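Local coordinates for octenoyl-coa reductase/carboxylase (Streptomyces sp., PDB 4A0S), which probably reduces and carboxylates 2-octenoyl-CoA with NADPH, supplying an unusual extender unit for cinnabaramide polyketide biosynthesis, at residues 59-62 and 63-66; 94-97 and 98-101; 252-255 and 256-259; 396-399 and 400-403. All coordinates share one frame; numbering follows the deposited sequence.

Interaction 1 (59-62 and 63-66); sequences ELAP and DEVL
A61 and E64 hold each other from both ends of a type I beta turn. The turn's own bond runs from E64 N back to A61 O (3.1 Å), and the E64 side chain adds a second one: its OE1 accepts from A61 N at 2.9 Å, with an N-H...O angle of 167°. The donor stands well above the carboxylate plane, 55° out of it. E64 can do this because its CG lies beside its backbone N (chi1 -81°) and the chain then runs extended, bringing the carboxylate over the methyl of A61, whose CB is 3.3 Å from OE1. The small methyl of A61 suits this close approach of the carboxylate. P62, its phi restricted by the ring, suits the second position of the turn. D63 follows with its CG between N and carbonyl carbon, which turns OD1 back toward the A61 methyl, 3.4 Å from CB.

L60 crosses the E64 side chain at a slant. Its CD1 rests 3.7 Å from L66 N and also meets L66 CB, so the branched tip lies along the start of the strand. The second carboxylate oxygen of E64, OE2, makes a salt bridge with R105, whose NH1 also bonds E59 O.

The turn leads the chain into strand 64-73 of the mixed sheet. L60 and L66 pack on V178 of strand 176-180 and on R123 of strand 117-124, while P62 packs against G127 of the second subunit.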
loop_
_atom_site.group_PDB
_atom_site.type_symbol
_atom_site.label_atom_id
_atom_site.label_comp_id
_atom_site.label_asym_id
_atom_site.label_seq_id
_atom_site.Cartn_x
_atom_site.Cartn_y
_atom_site.Cartn_z
ATOM N N GLU A 59 -9.961 -27.732 30.392
ATOM C CA GLU A 59 -10.811 -26.661 30.839
ATOM C C GLU A 59 -10.792 -25.547 29.792
ATOM O O GLU A 59 -9.743 -25.213 29.206
ATOM C CB GLU A 59 -10.341 -26.164 32.191
ATOM C CG GLU A 59 -11.133 -25.018 32.783
ATOM C CD GLU A 59 -10.513 -24.496 34.071
ATOM O OE1 GLU A 59 -9.347 -24.841 34.371
ATOM O OE2 GLU A 59 -11.201 -23.735 34.785
ATOM N N LEU A 60 -11.974 -25.013 29.539
ATOM C CA LEU A 60 -12.146 -23.969 28.549
ATOM C C LEU A 60 -11.743 -22.602 29.111
ATOM O O LEU A 60 -12.184 -22.205 30.175
ATOM C CB LEU A 60 -13.609 -23.956 28.142
ATOM C CG LEU A 60 -13.976 -23.562 26.726
ATOM C CD1 LEU A 60 -13.235 -24.441 25.701
ATOM C CD2 LEU A 60 -15.469 -23.700 26.637
ATOM N N ALA A 61 -10.891 -21.893 28.391
ATOM C CA ALA A 61 -10.489 -20.536 28.770
ATOM C C ALA A 61 -11.651 -19.609 28.487
ATOM O O ALA A 61 -12.550 -19.973 27.747
ATOM C CB ALA A 61 -9.260 -20.109 27.970
ATOM N N PRO A 62 -11.637 -18.395 29.059
ATOM C CA PRO A 62 -12.838 -17.576 28.886
ATOM C C PRO A 62 -13.065 -17.078 27.459
ATOM O O PRO A 62 -14.190 -16.712 27.110
ATOM C CB PRO A 62 -12.614 -16.393 29.833
ATOM C CG PRO A 62 -11.138 -16.384 30.089
ATOM C CD PRO A 62 -10.687 -17.798 30.008
ATOM N N ASP A 63 -12.017 -17.073 26.646
ATOM C CA ASP A 63 -12.121 -16.549 25.292
ATOM C C ASP A 63 -12.205 -17.729 24.319
ATOM O O ASP A 63 -12.100 -17.560 23.109
ATOM C CB ASP A 63 -10.897 -15.712 24.969
ATOM C CG ASP A 63 -9.621 -16.535 24.973
ATOM O OD1 ASP A 63 -9.543 -17.540 25.731
ATOM O OD2 ASP A 63 -8.690 -16.198 24.205
ATOM N N GLU A 64 -12.410 -18.922 24.860
ATOM C CA GLU A 64 -12.392 -20.114 24.027
ATOM C C GLU A 64 -13.754 -20.721 23.830
ATOM O O GLU A 64 -14.679 -20.468 24.590
ATOM C CB GLU A 64 -11.474 -21.158 24.625
ATOM C CG GLU A 64 -10.019 -20.925 24.318
ATOM C CD GLU A 64 -9.120 -21.813 25.149
ATOM O OE1 GLU A 64 -9.637 -22.651 25.918
ATOM O OE2 GLU A 64 -7.885 -21.673 25.052
ATOM N N VAL A 65 -13.845 -21.570 22.815
ATOM C CA VAL A 65 -15.078 -22.230 22.480
ATOM C C VAL A 65 -14.761 -23.691 22.293
ATOM O O VAL A 65 -13.736 -24.037 21.717
ATOM C CB VAL A 65 -15.673 -21.642 21.188
ATOM C CG1 VAL A 65 -16.880 -22.396 20.783
ATOM C CG2 VAL A 65 -16.031 -20.157 21.399
ATOM N N LEU A 66 -15.623 -24.542 22.843
ATOM C CA LEU A 66 -15.455 -25.960 22.655
ATOM C C LEU A 66 -16.342 -26.286 21.495
ATOM O O LEU A 66 -17.530 -26.007 21.529
ATOM C CB LEU A 66 -15.883 -26.723 23.890
ATOM C CG LEU A 66 -15.717 -28.234 23.799
ATOM C CD1 LEU A 66 -14.234 -28.651 23.659
ATOM C CD2 LEU A 66 -16.335 -28.778 25.069
#

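Interaction 2 (94-97 and 98-101); sequences KQNA and RQGG. With CO8 (octanoyl-coenzyme A), chain E.
K94 and Q95 both offer their carbonyls to R98 N as helix 89-97 ends: the bond to Q95 O is 3.2 Å long, that to K94 O is weak, and a type I turn from A97 to G100 closes with G100 N on A97 O (3.0 Å). R98 then folds back over the last turn. Bent at chi3 (-129°), its chain lays one guanidinium face on the backbone, with Q95 CA 3.5 Å from the plane, over its centre, and the K94 carbonyl carbon toward the rim. Where the two side chains cross, Q95 CG comes to 3.1 Å from R98 NH1, and the amide and guanidinium planes stand 53° apart. This is a helix C-terminus in the GroES-like part of the enoyl reductase fold, and G100, with phi 78°, takes the chain out of it at a backbone setting that glycine adopts easily. Q99 grips N96 O twice, through its backbone N and, from the opposite face of that carbonyl, through NE2 at 3.1 Å. N96 ND2 is bonded to E167 O. Q95 carries its extended chain outward to octanoyl-CoA, where NE2 lies 3.1 Å from phosphate oxygen O2A; an alanine here would probably leave that oxygen without its nearby amide and open a gap beside R98 NH1. H91 and three residues of the third subunit, R286, R293 and Y349, also bond the ligand, while K94 NZ pairs with D107.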
loop_
_atom_site.group_PDB
_atom_site.type_symbol
_atom_site.label_atom_id
_atom_site.label_comp_id
_atom_site.label_asym_id
_atom_site.label_seq_id
_atom_site.Cartn_x
_atom_site.Cartn_y
_atom_site.Cartn_z
ATOM N N LYS A 94 5.280 -26.549 24.537
ATOM C CA LYS A 94 5.981 -26.104 25.727
ATOM C C LYS A 94 6.258 -24.607 25.689
ATOM O O LYS A 94 6.139 -23.928 26.703
ATOM C CB LYS A 94 7.264 -26.910 25.917
ATOM C CG LYS A 94 6.995 -28.339 26.355
ATOM C CD LYS A 94 8.264 -29.103 26.704
ATOM C CE LYS A 94 7.931 -30.308 27.604
ATOM N NZ LYS A 94 7.313 -29.949 28.932
ATOM N N GLN A 95 6.618 -24.097 24.518
ATOM C CA GLN A 95 6.827 -22.669 24.332
ATOM C C GLN A 95 5.510 -21.941 24.592
ATOM O O GLN A 95 5.476 -20.917 25.255
ATOM C CB GLN A 95 7.273 -22.363 22.901
ATOM C CG GLN A 95 8.734 -22.678 22.579
ATOM C CD GLN A 95 9.141 -22.164 21.200
ATOM O OE1 GLN A 95 8.600 -22.602 20.171
ATOM N NE2 GLN A 95 10.095 -21.224 21.172
ATOM N N ASN A 96 4.442 -22.477 24.013
ATOM C CA ASN A 96 3.103 -21.967 24.204
ATOM C C ASN A 96 2.813 -21.900 25.711
ATOM O O ASN A 96 2.513 -20.829 26.248
ATOM C CB ASN A 96 2.127 -22.899 23.475
ATOM C CG ASN A 96 0.686 -22.413 23.499
ATOM O OD1 ASN A 96 0.290 -21.586 24.334
ATOM N ND2 ASN A 96 -0.116 -22.948 22.575
ATOM N N ALA A 97 2.976 -23.034 26.393
ATOM C CA ALA A 97 2.701 -23.137 27.830
ATOM C C ALA A 97 3.558 -22.234 28.714
ATOM O O ALA A 97 3.171 -21.930 29.847
ATOM C CB ALA A 97 2.836 -24.563 28.277
ATOM N N ARG A 98 4.704 -21.785 28.208
ATOM C CA ARG A 98 5.612 -20.947 29.008
ATOM C C ARG A 98 5.017 -19.563 29.259
ATOM O O ARG A 98 5.499 -18.812 30.113
ATOM C CB ARG A 98 6.978 -20.822 28.332
ATOM C CG ARG A 98 7.952 -21.935 28.698
ATOM C CD ARG A 98 9.190 -21.836 27.830
ATOM N NE ARG A 98 9.507 -23.119 27.193
ATOM C CZ ARG A 98 10.007 -23.241 25.967
ATOM N NH1 ARG A 98 10.250 -22.158 25.237
ATOM N NH2 ARG A 98 10.260 -24.447 25.465
ATOM N N GLN A 99 3.955 -19.244 28.517
ATOM C CA GLN A 99 3.229 -17.988 28.703
ATOM C C GLN A 99 2.480 -17.953 30.025
ATOM O O GLN A 99 2.082 -16.879 30.487
ATOM C CB GLN A 99 2.187 -17.813 27.616
ATOM C CG GLN A 99 2.675 -17.633 26.206
ATOM C CD GLN A 99 1.476 -17.450 25.323
ATOM O OE1 GLN A 99 0.887 -16.359 25.283
ATOM N NE2 GLN A 99 1.042 -18.526 24.685
ATOM N N GLY A 100 2.247 -19.126 30.607
ATOM C CA GLY A 100 1.519 -19.230 31.854
ATOM C C GLY A 100 0.017 -19.093 31.666
ATOM O O GLY A 100 -0.491 -19.059 30.533
ATOM N N GLY A 101 -0.689 -19.013 32.786
ATOM C CA GLY A 101 -2.133 -18.850 32.774
ATOM C C GLY A 101 -2.759 -19.950 31.963
ATOM O O GLY A 101 -2.371 -21.125 32.057
HETATM N N1A CO8 E . 13.542 -32.176 19.485
HETATM C C2A CO8 E . 13.220 -31.308 20.446
HETATM N N3A CO8 E . 13.446 -30.007 20.302
HETATM C C4A CO8 E . 14.009 -29.549 19.162
HETATM C C5A CO8 E . 14.356 -30.418 18.134
HETATM C C6A CO8 E . 14.108 -31.775 18.320
HETATM N N6A CO8 E . 14.415 -32.651 17.358
HETATM N N7A CO8 E . 14.879 -29.697 17.142
HETATM C C8A CO8 E . 14.868 -28.419 17.528
HETATM N N9A CO8 E . 14.340 -28.329 18.759
HETATM C C1B CO8 E . 14.127 -27.115 19.593
HETATM C C2B CO8 E . 15.444 -26.626 20.205
HETATM O O2B CO8 E . 15.217 -26.161 21.555
HETATM C C3B CO8 E . 15.787 -25.465 19.275
HETATM O O3B CO8 E . 16.602 -24.511 19.941
HETATM P P3B CO8 E . 18.178 -24.554 19.573
HETATM O O7A CO8 E . 18.971 -24.647 20.993
HETATM O O8A CO8 E . 18.549 -26.001 18.880
HETATM O O9A CO8 E . 18.579 -23.425 18.709
HETATM C C4B CO8 E . 14.423 -24.875 18.935
HETATM O O4B CO8 E . 13.574 -26.022 18.793
HETATM C C5B CO8 E . 14.404 -24.234 17.541
HETATM O O5B CO8 E . 13.060 -23.817 17.225
HETATM P P1A CO8 E . 12.423 -22.499 17.967
HETATM O O1A CO8 E . 10.894 -22.332 17.350
HETATM O O2A CO8 E . 12.345 -22.602 19.458
HETATM O O3A CO8 E . 13.416 -21.244 17.583
HETATM P P2A CO8 E . 13.337 -20.214 16.309
HETATM O O4A CO8 E . 14.842 -19.926 15.860
HETATM O O5A CO8 E . 12.578 -18.949 16.585
HETATM O O6A CO8 E . 12.682 -21.052 15.068
HETATM C CBP CO8 E . 11.177 -21.469 13.169
HETATM C CCP CO8 E . 11.739 -20.433 14.171
HETATM C CDP CO8 E . 12.330 -21.807 12.209
HETATM C CEP CO8 E . 10.064 -20.782 12.376
HETATM C CAP CO8 E . 10.653 -22.727 13.940
HETATM O OAP CO8 E . 9.744 -22.396 15.039
HETATM C C9P CO8 E . 10.032 -23.822 13.029
HETATM O O9P CO8 E . 10.779 -24.534 12.347
HETATM N N8P CO8 E . 8.686 -23.958 13.066
HETATM C C7P CO8 E . 7.968 -25.028 12.312
HETATM C C6P CO8 E . 7.281 -24.564 10.996
HETATM C C5P CO8 E . 7.515 -25.640 9.908
HETATM O O5P CO8 E . 8.658 -25.900 9.541
HETATM N N4P CO8 E . 6.511 -26.396 9.469
HETATM C C3P CO8 E . 5.069 -26.221 9.594
HETATM C C2P CO8 E . 4.679 -25.911 8.142
HETATM S S1P CO8 E . 3.841 -24.289 7.991
HETATM C "C1'" CO8 E . 2.219 -24.870 7.833
HETATM O "O1'" CO8 E . 1.941 -25.986 7.355
HETATM C "C2'" CO8 E . 1.271 -23.993 8.314
HETATM C "C3'" CO8 E . -0.081 -24.246 8.271
HETATM C "C4'" CO8 E . -0.970 -23.276 8.749
HETATM C "C5'" CO8 E . -0.367 -22.192 9.628
HETATM C "C6'" CO8 E . -1.575 -21.378 10.141
HETATM C "C7'" CO8 E . -1.084 -20.128 10.815
HETATM C "C8'" CO8 E . -2.296 -19.423 11.430
#

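Interaction 3 (252-255 and 256-259); sequences VSSA and QKEA. With NAP (NADP nicotinamide-adenine-dinucleotide phosphate), chain F.
O3X of the NADP 2'-phosphate is gripped by two side chains, by S253 OG at 2.7 Å and by K257 NZ, at a modelled 2.4 Å that is too short to be taken at face value. S253 N adds a weak bond to O1X of the same phosphate. The hydroxyl of S253 sits between its backbone N and carbonyl carbon (chi1 67°), a setting that lets OG and the backbone N-H meet the same phosphate. K257 has its CG beside the backbone N, and the chain beyond is extended all the way, so that the ammonium arrives at the phosphate from the first turn of the helix. A long, flexible, positively charged side chain suits such a task, and a methionine in its place would probably leave O3X without its cationic partner and the phosphate charge less balanced.

The setting is the end of the second strand of a Rossmann-type sheet, strand 247-252, where NADP-dependent enzymes commonly recognise the 2'-phosphate. S254 is the N-cap of the helix that follows, its OG accepting from K257 N at 3.1 Å (157°). That hydroxyl also touches K257 CG at 3.3 Å, so the cap lies against the root of the lysine chain. The helix itself starts with E258 N on S254 O, 2.8 Å and in the carbonyl plane, and A259 N on A255 O. V252 CB meets K257 CB at 3.7 Å and its CG2 packs on E258 CB, apolar branches joining strand to helix. E258 OE2 forms a salt bridge with R262, and K257 NZ also bonds S403 OG.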
loop_
_atom_site.group_PDB
_atom_site.type_symbol
_atom_site.label_atom_id
_atom_site.label_comp_id
_atom_site.label_asym_id
_atom_site.label_seq_id
_atom_site.Cartn_x
_atom_site.Cartn_y
_atom_site.Cartn_z
ATOM N N VAL A 252 2.310 -28.777 -12.059
ATOM C CA VAL A 252 2.033 -30.057 -11.424
ATOM C C VAL A 252 3.104 -31.056 -11.847
ATOM O O VAL A 252 3.795 -30.854 -12.850
ATOM C CB VAL A 252 0.636 -30.614 -11.810
ATOM C CG1 VAL A 252 -0.476 -29.714 -11.282
ATOM C CG2 VAL A 252 0.518 -30.826 -13.318
ATOM N N SER A 253 3.248 -32.131 -11.085
ATOM C CA SER A 253 4.284 -33.111 -11.393
ATOM C C SER A 253 3.735 -34.340 -12.096
ATOM O O SER A 253 4.504 -35.218 -12.469
ATOM C CB SER A 253 5.056 -33.502 -10.131
ATOM O OG SER A 253 4.219 -34.200 -9.237
ATOM N N SER A 254 2.416 -34.404 -12.301
ATOM C CA SER A 254 1.805 -35.584 -12.915
ATOM C C SER A 254 0.533 -35.277 -13.682
ATOM O O SER A 254 -0.133 -34.259 -13.440
ATOM C CB SER A 254 1.504 -36.651 -11.853
ATOM O OG SER A 254 0.403 -36.265 -11.040
ATOM N N ALA A 255 0.189 -36.184 -14.594
ATOM C CA ALA A 255 -1.047 -36.088 -15.371
ATOM C C ALA A 255 -2.303 -36.123 -14.487
ATOM O O ALA A 255 -3.296 -35.485 -14.808
ATOM C CB ALA A 255 -1.094 -37.176 -16.418
ATOM N N GLN A 256 -2.257 -36.870 -13.385
ATOM C CA GLN A 256 -3.386 -36.927 -12.453
ATOM C C GLN A 256 -3.556 -35.564 -11.787
ATOM O O GLN A 256 -4.674 -35.059 -11.637
ATOM C CB GLN A 256 -3.198 -38.024 -11.386
ATOM C CG GLN A 256 -3.216 -39.490 -11.922
ATOM C CD GLN A 256 -1.856 -39.967 -12.462
ATOM O OE1 GLN A 256 -1.064 -39.175 -12.981
ATOM N NE2 GLN A 256 -1.587 -41.273 -12.337
ATOM N N LYS A 257 -2.434 -34.969 -11.411
ATOM C CA LYS A 257 -2.445 -33.664 -10.788
ATOM C C LYS A 257 -2.857 -32.592 -11.792
ATOM O O LYS A 257 -3.597 -31.673 -11.446
ATOM C CB LYS A 257 -1.094 -33.381 -10.148
ATOM C CG LYS A 257 -0.886 -34.201 -8.880
ATOM C CD LYS A 257 0.526 -34.139 -8.384
ATOM C CE LYS A 257 0.612 -34.764 -7.009
ATOM N NZ LYS A 257 2.010 -34.820 -6.545
ATOM N N GLU A 258 -2.406 -32.711 -13.037
ATOM C CA GLU A 258 -2.931 -31.846 -14.087
ATOM C C GLU A 258 -4.452 -31.973 -14.202
ATOM O O GLU A 258 -5.172 -30.974 -14.303
ATOM C CB GLU A 258 -2.295 -32.148 -15.438
ATOM C CG GLU A 258 -3.084 -31.492 -16.582
ATOM C CD GLU A 258 -2.313 -31.392 -17.862
ATOM O OE1 GLU A 258 -1.228 -31.997 -17.946
ATOM O OE2 GLU A 258 -2.804 -30.710 -18.782
ATOM N N ALA A 259 -4.941 -33.207 -14.201
ATOM C CA ALA A 259 -6.377 -33.433 -14.284
ATOM C C ALA A 259 -7.073 -32.703 -13.136
ATOM O O ALA A 259 -8.105 -32.052 -13.336
ATOM C CB ALA A 259 -6.676 -34.901 -14.269
HETATM P PA NAP F . -0.416 -30.701 -0.281
HETATM O O1A NAP F . -1.990 -30.740 -0.318
HETATM O O2A NAP F . 0.285 -32.010 -0.071
HETATM O O5B NAP F . 0.020 -30.117 -1.636
HETATM C C5B NAP F . 1.398 -29.846 -1.802
HETATM C C4B NAP F . 1.675 -29.905 -3.295
HETATM O O4B NAP F . 3.064 -29.579 -3.441
HETATM C C3B NAP F . 1.468 -31.312 -3.897
HETATM O O3B NAP F . 0.367 -31.197 -4.776
HETATM C C2B NAP F . 2.693 -31.535 -4.770
HETATM O O2B NAP F . 2.512 -31.022 -6.089
HETATM C C1B NAP F . 3.754 -30.724 -4.118
HETATM N N9A NAP F . 4.381 -31.553 -3.058
HETATM C C8A NAP F . 3.832 -32.504 -2.285
HETATM N N7A NAP F . 4.739 -32.984 -1.423
HETATM C C5A NAP F . 5.859 -32.320 -1.668
HETATM C C6A NAP F . 7.117 -32.398 -1.124
HETATM N N6A NAP F . 7.356 -33.249 -0.127
HETATM N N1A NAP F . 8.053 -31.587 -1.593
HETATM C C2A NAP F . 7.797 -30.711 -2.561
HETATM N N3A NAP F . 6.614 -30.621 -3.129
HETATM C C4A NAP F . 5.636 -31.417 -2.687
HETATM O O3 NAP F . 0.092 -29.672 0.835
HETATM P PN NAP F . -0.466 -28.171 0.977
HETATM O O1N NAP F . -1.611 -28.343 2.036
HETATM O O2N NAP F . -0.792 -27.505 -0.334
HETATM O O5D NAP F . 0.809 -27.545 1.705
HETATM C C5D NAP F . 1.954 -27.368 0.876
HETATM C C4D NAP F . 2.991 -26.742 1.764
HETATM O O4D NAP F . 2.403 -25.490 2.262
HETATM C C3D NAP F . 3.302 -27.571 3.010
HETATM O O3D NAP F . 4.727 -27.405 3.168
HETATM C C2D NAP F . 2.537 -26.881 4.119
HETATM O O2D NAP F . 3.174 -27.069 5.405
HETATM C C1D NAP F . 2.751 -25.447 3.676
HETATM N N1N NAP F . 1.609 -24.700 4.147
HETATM C C2N NAP F . 1.868 -23.525 4.819
HETATM C C3N NAP F . 0.774 -22.828 5.247
HETATM C C7N NAP F . 1.055 -21.575 5.980
HETATM O O7N NAP F . 2.201 -21.128 6.096
HETATM N N7N NAP F . -0.019 -21.053 6.507
HETATM C C4N NAP F . -0.535 -23.266 5.024
HETATM C C5N NAP F . -0.810 -24.437 4.338
HETATM C C6N NAP F . 0.283 -25.160 3.888
HETATM P P2B NAP F . 3.558 -31.567 -7.183
HETATM O O1X NAP F . 2.692 -31.121 -8.489
HETATM O O2X NAP F . 4.941 -30.741 -7.117
HETATM O O3X NAP F . 3.606 -33.041 -6.861
#

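Interaction 4 (396-399 and 400-403); sequences ACRV and VQTS
Among the side-chain bonds, R398 NH1 donates to Q401 OE1 at 2.9 Å and 155°. The oxygen lies in the guanidinium plane, at its edge, yet the donor stands 69° above the plane of the glutamine carbonyl, and the two flat groups are turned 78° against each other. R398 gets there because its CG is anti to the backbone N and the chain then bends at chi2, curling toward the extended Q401. R398 NH2 also forms a salt bridge with D43, and Q401 bonds the backbone of K44 and V46. A long cation and a long amide can thus both reach the segment around D43, K44 and V46, where helix 46-49 begins. T402 OG1 lies 2.8 Å from R398 O and 3.1 Å from V399 O.

Van der Waals contact is made by the T402 methyl, CG2, which lies over one face of the R398 guanidinium toward its rim, 3.6 Å from NE. A beta-branched hydroxyl residue suits this spot, meeting backbone and arginine at once.

Backbone bonds carry the helix to its end: Q401 N to C397 O at 2.7 Å, T402 N to R398 O at 2.7 Å, and then a Schellman motif in which S403, with positive phi, is the C-prime residue. This end serves the cofactor pocket: V400 and S403 touch the NADP, and S403 OG bonds K257 NZ.

The helix links strands 384-389 and 408-412 in a beta-alpha-beta unit. A396 and V400 pack on V409, V399 on Y388, while C397 and V400 touch V79 of helix 76-82.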
loop_
_atom_site.group_PDB
_atom_site.type_symbol
_atom_site.label_atom_id
_atom_site.label_comp_id
_atom_site.label_asym_id
_atom_site.label_seq_id
_atom_site.Cartn_x
_atom_site.Cartn_y
_atom_site.Cartn_z
ATOM N N ALA A 396 -5.299 -41.208 6.160
ATOM C CA ALA A 396 -5.556 -39.936 5.486
ATOM C C ALA A 396 -4.291 -39.100 5.491
ATOM O O ALA A 396 -3.879 -38.576 4.467
ATOM C CB ALA A 396 -6.700 -39.203 6.148
ATOM N N CYS A 397 -3.659 -39.017 6.653
ATOM C CA CYS A 397 -2.401 -38.305 6.820
ATOM C C CYS A 397 -1.286 -38.883 5.951
ATOM O O CYS A 397 -0.581 -38.149 5.250
ATOM C CB CYS A 397 -1.996 -38.334 8.280
ATOM S SG CYS A 397 -0.867 -37.040 8.694
ATOM N N ARG A 398 -1.150 -40.208 5.988
ATOM C CA ARG A 398 -0.198 -40.909 5.145
ATOM C C ARG A 398 -0.458 -40.589 3.681
ATOM O O ARG A 398 0.474 -40.381 2.909
ATOM C CB ARG A 398 -0.323 -42.416 5.389
ATOM C CG ARG A 398 0.628 -43.286 4.589
ATOM C CD ARG A 398 2.060 -43.015 4.984
ATOM N NE ARG A 398 2.974 -43.979 4.391
ATOM C CZ ARG A 398 4.296 -43.838 4.356
ATOM N NH1 ARG A 398 4.870 -42.755 4.869
ATOM N NH2 ARG A 398 5.042 -44.779 3.792
ATOM N N VAL A 399 -1.722 -40.563 3.289
ATOM C CA VAL A 399 -2.064 -40.240 1.905
ATOM C C VAL A 399 -1.433 -38.913 1.511
ATOM O O VAL A 399 -0.746 -38.831 0.502
ATOM C CB VAL A 399 -3.601 -40.219 1.685
ATOM C CG1 VAL A 399 -3.961 -39.388 0.449
ATOM C CG2 VAL A 399 -4.147 -41.650 1.569
ATOM N N VAL A 400 -1.667 -37.885 2.326
ATOM C CA VAL A 400 -1.091 -36.567 2.090
ATOM C C VAL A 400 0.427 -36.598 2.172
ATOM O O VAL A 400 1.102 -36.025 1.333
ATOM C CB VAL A 400 -1.661 -35.507 3.059
ATOM C CG1 VAL A 400 -0.890 -34.164 2.920
ATOM C CG2 VAL A 400 -3.137 -35.320 2.780
ATOM N N GLN A 401 0.953 -37.294 3.174
ATOM C CA GLN A 401 2.397 -37.485 3.264
ATOM C C GLN A 401 2.996 -38.051 1.981
ATOM O O GLN A 401 4.043 -37.602 1.531
ATOM C CB GLN A 401 2.768 -38.378 4.437
ATOM C CG GLN A 401 4.280 -38.484 4.601
ATOM C CD GLN A 401 4.666 -39.319 5.777
ATOM O OE1 GLN A 401 3.974 -40.253 6.128
ATOM N NE2 GLN A 401 5.790 -38.992 6.390
ATOM N N THR A 402 2.324 -39.038 1.399
ATOM C CA THR A 402 2.858 -39.730 0.236
ATOM C C THR A 402 2.382 -39.074 -1.065
ATOM O O THR A 402 2.561 -39.621 -2.142
ATOM C CB THR A 402 2.495 -41.218 0.270
ATOM O OG1 THR A 402 1.081 -41.334 0.399
ATOM C CG2 THR A 402 3.151 -41.899 1.466
ATOM N N SER A 403 1.781 -37.890 -0.937
ATOM C CA SER A 403 1.360 -37.077 -2.067
ATOM C C SER A 403 0.443 -37.853 -3.014
ATOM O O SER A 403 0.512 -37.695 -4.233
ATOM C CB SER A 403 2.581 -36.469 -2.778
ATOM O OG SER A 403 2.209 -35.630 -3.869
#

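How the interactions relate
Interactions 3 and 4 meet at the cofactor: K257 NZ lies 2.8 Å from S403 OG, probably a hydrogen bond, which is consistent with the end of helix 393-401 helping to position the lysine at the NADP phosphate, although their centres are about 16 Å apart. Interaction 2 serves the other ligand, with Q95 at the diphosphate of octanoyl-CoA; its centre is about 43 Å from that of interaction 3, on the opposite side of the chain's centre. Interaction 1 lies away from both ligand sites; it is a neighbour of interaction 2, centres about 16 Å apart and nearest atoms about 8 Å, without touching. Interaction 4 stands about 31 Å from interaction 2, centre to centre.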